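Local coordinates for FOKI restriction endonuclease (Planomicrobium okeanokoites, PDB 2FOK), which recognises a specific DNA sequence and cuts both strands at a set distance from it, as a type IIS restriction endonuclease that uses metal ions, at residues I5-W10 / Y292-T298; N183-S187 / G350-T354. All blocks are in the same frame, centred on the assembly; numbering follows the deposited sequence.

Both contacts tie together parts of the DNA-recognition region, and their four segments alternate along the chain: 5-10, 183-187, 292-298, 350-354. They lie about 13 Å apart, centre to centre, and the two touch directly. In contact 1, M295 sends its methyl CE to within 3.3 Å of T354 OG1 in contact 2, while W10 CH2 packs 3.9 Å from G185 CA; L296 O approaches F186 CE2 at 3.5 Å. Contact 1 joins the N-terminal arm to the chain leading into helix 303-319, and contact 2 joins the second recognition subdomain to D3. Cleavage belongs to the separate PDDEXK domain, so neither contact is part of the catalytic site.

Contact 1 of 2, residues I5-W10 / Y292-T298; sequences IRTFGW and YWEMLAT
Y292 turns the edge of its ring to the backbone of F8 and G9, with CE2 3.5 Å from G9 CA near the ring plane. G9 has positive phi, and a CB on it would collide with M295. Next along, W293 receives only a light touch, I5 CG2 at 4.2 Å from CZ3; its NE1 goes to T308 and its ring makes a cation-pi contact with R307. E294 does more. Its CG sits 3.2 Å from R6 O, and its CB lies 3.7 Å from F8 CD2. Glutamate and phenylalanine run side by side, pointing the same way, with carboxylate and ring planes 49° apart. Above its carbonyl plane, E294 O takes a nearly straight hydrogen bond from F8 N at 3.1 Å. This is the N-terminal arm of the first recognition subdomain, an HTH-clan family, laid across the loop that runs from helix 269-279 to helix 303-319: R307, from the latter helix, bonds to R6 O, T7 OG1 and A297 O, clasping both segments, while R6 carries its guanidinium off to D127. M295 comes next, its CA making a CH...O contact to F8 O at 3.2 Å. With CG anti to the carbonyl carbon (chi1 -50°), the indole of W10 swings NE1 onto M295 O at 3.0 Å, in the carbonyl plane on a lone pair and close to the indole plane, with a 167° angle at the hydrogen, a bond that would help hold the ring in this rotation. Last, T298 crosses W10 at about a right angle and rests its methyl CG2 4.0 Å from CD1.

Contact 2 of 2, residues N183-S187 / G350-T354; sequences NLGFS and GLINT
Here the second recognition subdomain meets D3, both of the HTH clan: a loop that follows helix 177-181 folds over the C-terminal end of helix 341-352. The loop makes an inverse gamma turn centred on F186. CB of F186 sets off away from the helix, but with CG beside the backbone N (chi1 -66°) the ring comes back against G350. CD1 of F186 lies 3.4 Å from G350 CA, close enough that a CB on residue 350 would collide with the ring, and CE1 of the same ring is 3.6 Å from G350 C. Farther along, F186 CZ comes to 4.4 Å from L351 CD2, and R310 of helix 303-319 also touches the phenylalanine. Cutting F186 back to an alanine is likely to open a gap against G350 and take away the aromatic neighbour of L351. Beyond the ring the contact turns polar. G185 N donates to N353 O at 2.8 Å from above the carbonyl plane, bent at 144°. ND2 of N353 reaches S187, two residues on from G185, and makes a weak bond to its OG at 3.0 Å; that hydroxyl also bonds to K182 O, and R164 holds N183 O. The backbone O of N353 thus takes one true hydrogen bond, with a weaker CH...O contact from L184 CA at 3.5 Å, and since its side-chain ND2 only weakly meets S187 OG, most of the polar hold lies in the bond from G185 N.

Contact 1 of 2, residues I5-W10 / Y292-T298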
loop_
_atom_site.group_PDB
_atom_site.type_symbol
_atom_site.label_atom_id
_atom_site.label_comp_id
_atom_site.label_asym_id
_atom_site.label_seq_id
_atom_site.Cartn_x
_atom_site.Cartn_y
_atom_site.Cartn_z
ATOM N N ILE A 5 6.177 11.696 15.614
ATOM C CA ILE A 5 5.444 11.589 14.319
ATOM C C ILE A 5 4.614 10.299 14.321
ATOM O O ILE A 5 5.134 9.205 14.523
ATOM C CB ILE A 5 6.433 11.624 13.114
ATOM C CG1 ILE A 5 7.299 12.888 13.204
ATOM C CG2 ILE A 5 5.663 11.639 11.779
ATOM C CD1 ILE A 5 8.060 13.221 11.940
ATOM N N ARG A 6 3.308 10.454 14.128
ATOM C CA ARG A 6 2.389 9.328 14.124
ATOM C C ARG A 6 1.880 9.101 12.705
ATOM O O ARG A 6 2.222 9.849 11.786
ATOM C CB ARG A 6 1.212 9.604 15.070
ATOM C CG ARG A 6 1.606 9.906 16.516
ATOM C CD ARG A 6 2.335 8.700 17.134
ATOM N NE ARG A 6 2.834 8.975 18.483
ATOM C CZ ARG A 6 3.541 8.120 19.213
ATOM N NH1 ARG A 6 3.840 6.925 18.727
ATOM N NH2 ARG A 6 3.953 8.465 20.430
ATOM N N THR A 7 1.067 8.064 12.546
ATOM C CA THR A 7 0.495 7.690 11.261
ATOM C C THR A 7 -0.932 7.218 11.524
ATOM O O THR A 7 -1.134 6.323 12.339
ATOM C CB THR A 7 1.303 6.532 10.630
ATOM O OG1 THR A 7 2.631 6.989 10.327
ATOM C CG2 THR A 7 0.628 6.030 9.357
ATOM N N PHE A 8 -1.914 7.819 10.843
ATOM C CA PHE A 8 -3.327 7.455 11.030
ATOM C C PHE A 8 -4.089 7.399 9.713
ATOM O O PHE A 8 -3.559 7.733 8.657
ATOM C CB PHE A 8 -4.068 8.486 11.898
ATOM C CG PHE A 8 -3.445 8.750 13.231
ATOM C CD1 PHE A 8 -3.333 7.737 14.178
ATOM C CD2 PHE A 8 -3.010 10.033 13.558
ATOM C CE1 PHE A 8 -2.793 7.999 15.441
ATOM C CE2 PHE A 8 -2.472 10.311 14.807
ATOM C CZ PHE A 8 -2.362 9.294 15.757
ATOM N N GLY A 9 -5.356 7.003 9.808
ATOM C CA GLY A 9 -6.229 6.950 8.647
ATOM C C GLY A 9 -6.221 5.649 7.885
ATOM O O GLY A 9 -6.972 5.493 6.920
ATOM N N TRP A 10 -5.395 4.707 8.328
ATOM C CA TRP A 10 -5.259 3.429 7.640
ATOM C C TRP A 10 -5.002 2.262 8.594
ATOM O O TRP A 10 -4.034 2.261 9.363
ATOM C CB TRP A 10 -4.116 3.527 6.635
ATOM C CG TRP A 10 -4.190 4.734 5.740
ATOM C CD1 TRP A 10 -3.584 5.949 5.937
ATOM C CD2 TRP A 10 -4.919 4.846 4.517
ATOM N NE1 TRP A 10 -3.897 6.805 4.912
ATOM C CE2 TRP A 10 -4.717 6.155 4.027
ATOM C CE3 TRP A 10 -5.729 3.966 3.782
ATOM C CZ2 TRP A 10 -5.297 6.610 2.835
ATOM C CZ3 TRP A 10 -6.305 4.419 2.593
ATOM C CH2 TRP A 10 -6.084 5.731 2.132
ATOM N N TYR A 292 -6.354 14.259 7.981
ATOM C CA TYR A 292 -5.285 14.672 8.871
ATOM C C TYR A 292 -3.935 14.432 8.215
ATOM O O TYR A 292 -3.753 13.480 7.467
ATOM C CB TYR A 292 -5.365 13.914 10.209
ATOM C CG TYR A 292 -6.253 12.691 10.153
ATOM C CD1 TYR A 292 -7.632 12.800 10.338
ATOM C CD2 TYR A 292 -5.729 11.442 9.808
ATOM C CE1 TYR A 292 -8.472 11.701 10.170
ATOM C CE2 TYR A 292 -6.562 10.335 9.637
ATOM C CZ TYR A 292 -7.930 10.472 9.815
ATOM O OH TYR A 292 -8.760 9.383 9.629
ATOM N N TRP A 293 -3.008 15.339 8.504
ATOM C CA TRP A 293 -1.638 15.325 8.019
ATOM C C TRP A 293 -1.004 13.935 8.082
ATOM O O TRP A 293 -0.216 13.567 7.212
ATOM C CB TRP A 293 -0.837 16.305 8.878
ATOM C CG TRP A 293 0.577 16.531 8.474
ATOM C CD1 TRP A 293 1.025 17.340 7.468
ATOM C CD2 TRP A 293 1.737 16.012 9.122
ATOM N NE1 TRP A 293 2.395 17.363 7.454
ATOM C CE2 TRP A 293 2.860 16.556 8.461
ATOM C CE3 TRP A 293 1.940 15.140 10.204
ATOM C CZ2 TRP A 293 4.174 16.257 8.843
ATOM C CZ3 TRP A 293 3.249 14.841 10.589
ATOM C CH2 TRP A 293 4.349 15.402 9.907
ATOM N N GLU A 294 -1.354 13.170 9.112
ATOM C CA GLU A 294 -0.803 11.826 9.316
ATOM C C GLU A 294 -1.353 10.758 8.387
ATOM O O GLU A 294 -0.934 9.609 8.456
ATOM C CB GLU A 294 -1.034 11.369 10.757
ATOM C CG GLU A 294 -0.123 12.004 11.772
ATOM C CD GLU A 294 -0.699 13.283 12.344
ATOM O OE1 GLU A 294 -1.664 13.828 11.760
ATOM O OE2 GLU A 294 -0.183 13.746 13.383
ATOM N N MET A 295 -2.296 11.115 7.526
ATOM C CA MET A 295 -2.867 10.125 6.628
ATOM C C MET A 295 -2.408 10.306 5.187
ATOM O O MET A 295 -2.660 9.448 4.338
ATOM C CB MET A 295 -4.403 10.162 6.700
ATOM C CG MET A 295 -5.085 11.293 5.926
ATOM S SD MET A 295 -6.835 10.909 5.563
ATOM C CE MET A 295 -6.886 11.158 3.797
ATOM N N LEU A 296 -1.707 11.403 4.928
ATOM C CA LEU A 296 -1.245 11.724 3.583
ATOM C C LEU A 296 0.037 11.009 3.152
ATOM O O LEU A 296 0.563 11.278 2.081
ATOM C CB LEU A 296 -1.084 13.250 3.452
ATOM C CG LEU A 296 -2.238 14.094 4.033
ATOM C CD1 LEU A 296 -1.956 15.588 3.867
ATOM C CD2 LEU A 296 -3.532 13.739 3.327
ATOM N N ALA A 297 0.528 10.092 3.981
ATOM C CA ALA A 297 1.731 9.317 3.679
ATOM C C ALA A 297 2.013 8.378 4.838
ATOM O O ALA A 297 1.942 8.794 5.994
ATOM C CB ALA A 297 2.942 10.244 3.442
ATOM N N THR A 298 2.339 7.120 4.530
ATOM C CA THR A 298 2.623 6.134 5.570
ATOM C C THR A 298 4.085 5.687 5.680
ATOM O O THR A 298 4.877 6.307 6.395
ATOM C CB THR A 298 1.732 4.860 5.417
ATOM O OG1 THR A 298 2.184 4.074 4.304
ATOM C CG2 THR A 298 0.274 5.240 5.199
#

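Contact 2 of 2, residues N183-S187 / G350-T354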
loop_
_atom_site.group_PDB
_atom_site.type_symbol
_atom_site.label_atom_id
_atom_site.label_comp_id
_atom_site.label_asym_id
_atom_site.label_seq_id
_atom_site.Cartn_x
_atom_site.Cartn_y
_atom_site.Cartn_z
ATOM N N ASN A 183 -6.362 1.585 -6.990
ATOM C CA ASN A 183 -6.908 2.931 -7.092
ATOM C C ASN A 183 -7.267 3.468 -5.703
ATOM O O ASN A 183 -8.155 4.309 -5.553
ATOM C CB ASN A 183 -8.141 2.910 -7.998
ATOM C CG ASN A 183 -7.784 2.699 -9.460
ATOM O OD1 ASN A 183 -6.953 3.416 -10.018
ATOM N ND2 ASN A 183 -8.411 1.717 -10.086
ATOM N N LEU A 184 -6.541 2.980 -4.701
ATOM C CA LEU A 184 -6.758 3.350 -3.308
ATOM C C LEU A 184 -5.508 3.966 -2.675
ATOM O O LEU A 184 -4.409 3.400 -2.752
ATOM C CB LEU A 184 -7.188 2.107 -2.526
ATOM C CG LEU A 184 -7.420 2.213 -1.016
ATOM C CD1 LEU A 184 -8.350 3.374 -0.724
ATOM C CD2 LEU A 184 -8.021 0.906 -0.507
ATOM N N GLY A 185 -5.678 5.129 -2.054
ATOM C CA GLY A 185 -4.554 5.800 -1.427
ATOM C C GLY A 185 -3.606 6.456 -2.420
ATOM O O GLY A 185 -4.002 6.849 -3.521
ATOM N N PHE A 186 -2.345 6.586 -2.018
ATOM C CA PHE A 186 -1.329 7.187 -2.867
ATOM C C PHE A 186 -0.627 6.058 -3.605
ATOM O O PHE A 186 0.537 5.751 -3.354
ATOM C CB PHE A 186 -0.367 8.003 -1.998
ATOM C CG PHE A 186 -1.019 9.198 -1.356
ATOM C CD1 PHE A 186 -1.121 10.401 -2.043
ATOM C CD2 PHE A 186 -1.611 9.096 -0.100
ATOM C CE1 PHE A 186 -1.817 11.495 -1.491
ATOM C CE2 PHE A 186 -2.304 10.177 0.457
ATOM C CZ PHE A 186 -2.406 11.379 -0.248
ATOM N N SER A 187 -1.382 5.460 -4.528
ATOM C CA SER A 187 -0.977 4.319 -5.351
ATOM C C SER A 187 0.443 4.228 -5.891
ATOM O O SER A 187 0.988 5.186 -6.435
ATOM C CB SER A 187 -1.944 4.166 -6.530
ATOM O OG SER A 187 -3.274 4.417 -6.126
ATOM N N GLY A 350 -3.434 11.207 -5.792
ATOM C CA GLY A 350 -3.481 10.480 -4.536
ATOM C C GLY A 350 -4.603 11.016 -3.667
ATOM O O GLY A 350 -5.279 10.247 -2.987
ATOM N N LEU A 351 -4.804 12.336 -3.679
ATOM C CA LEU A 351 -5.875 12.932 -2.884
ATOM C C LEU A 351 -7.198 12.369 -3.396
ATOM O O LEU A 351 -8.049 11.915 -2.626
ATOM C CB LEU A 351 -5.849 14.455 -3.014
ATOM C CG LEU A 351 -4.693 15.115 -2.254
ATOM C CD1 LEU A 351 -4.617 16.586 -2.588
ATOM C CD2 LEU A 351 -4.896 14.922 -0.755
ATOM N N ILE A 352 -7.347 12.385 -4.714
ATOM C CA ILE A 352 -8.530 11.858 -5.369
ATOM C C ILE A 352 -8.663 10.376 -4.996
ATOM O O ILE A 352 -9.738 9.917 -4.611
ATOM C CB ILE A 352 -8.400 12.026 -6.915
ATOM C CG1 ILE A 352 -8.412 13.523 -7.268
ATOM C CG2 ILE A 352 -9.526 11.283 -7.643
ATOM C CD1 ILE A 352 -8.198 13.830 -8.747
ATOM N N ASN A 353 -7.550 9.651 -5.081
ATOM C CA ASN A 353 -7.518 8.222 -4.781
ATOM C C ASN A 353 -7.777 7.830 -3.319
ATOM O O ASN A 353 -7.862 6.639 -2.988
ATOM C CB ASN A 353 -6.176 7.635 -5.230
ATOM C CG ASN A 353 -6.182 7.202 -6.689
ATOM O OD1 ASN A 353 -7.161 7.399 -7.414
ATOM N ND2 ASN A 353 -5.083 6.602 -7.125
ATOM N N THR A 354 -7.902 8.810 -2.432
ATOM C CA THR A 354 -8.168 8.471 -1.042
ATOM C C THR A 354 -9.578 8.864 -0.592
ATOM O O THR A 354 -9.950 8.630 0.555
ATOM C CB THR A 354 -7.076 9.061 -0.093
ATOM O OG1 THR A 354 -7.595 9.186 1.240
ATOM C CG2 THR A 354 -6.605 10.387 -0.582
#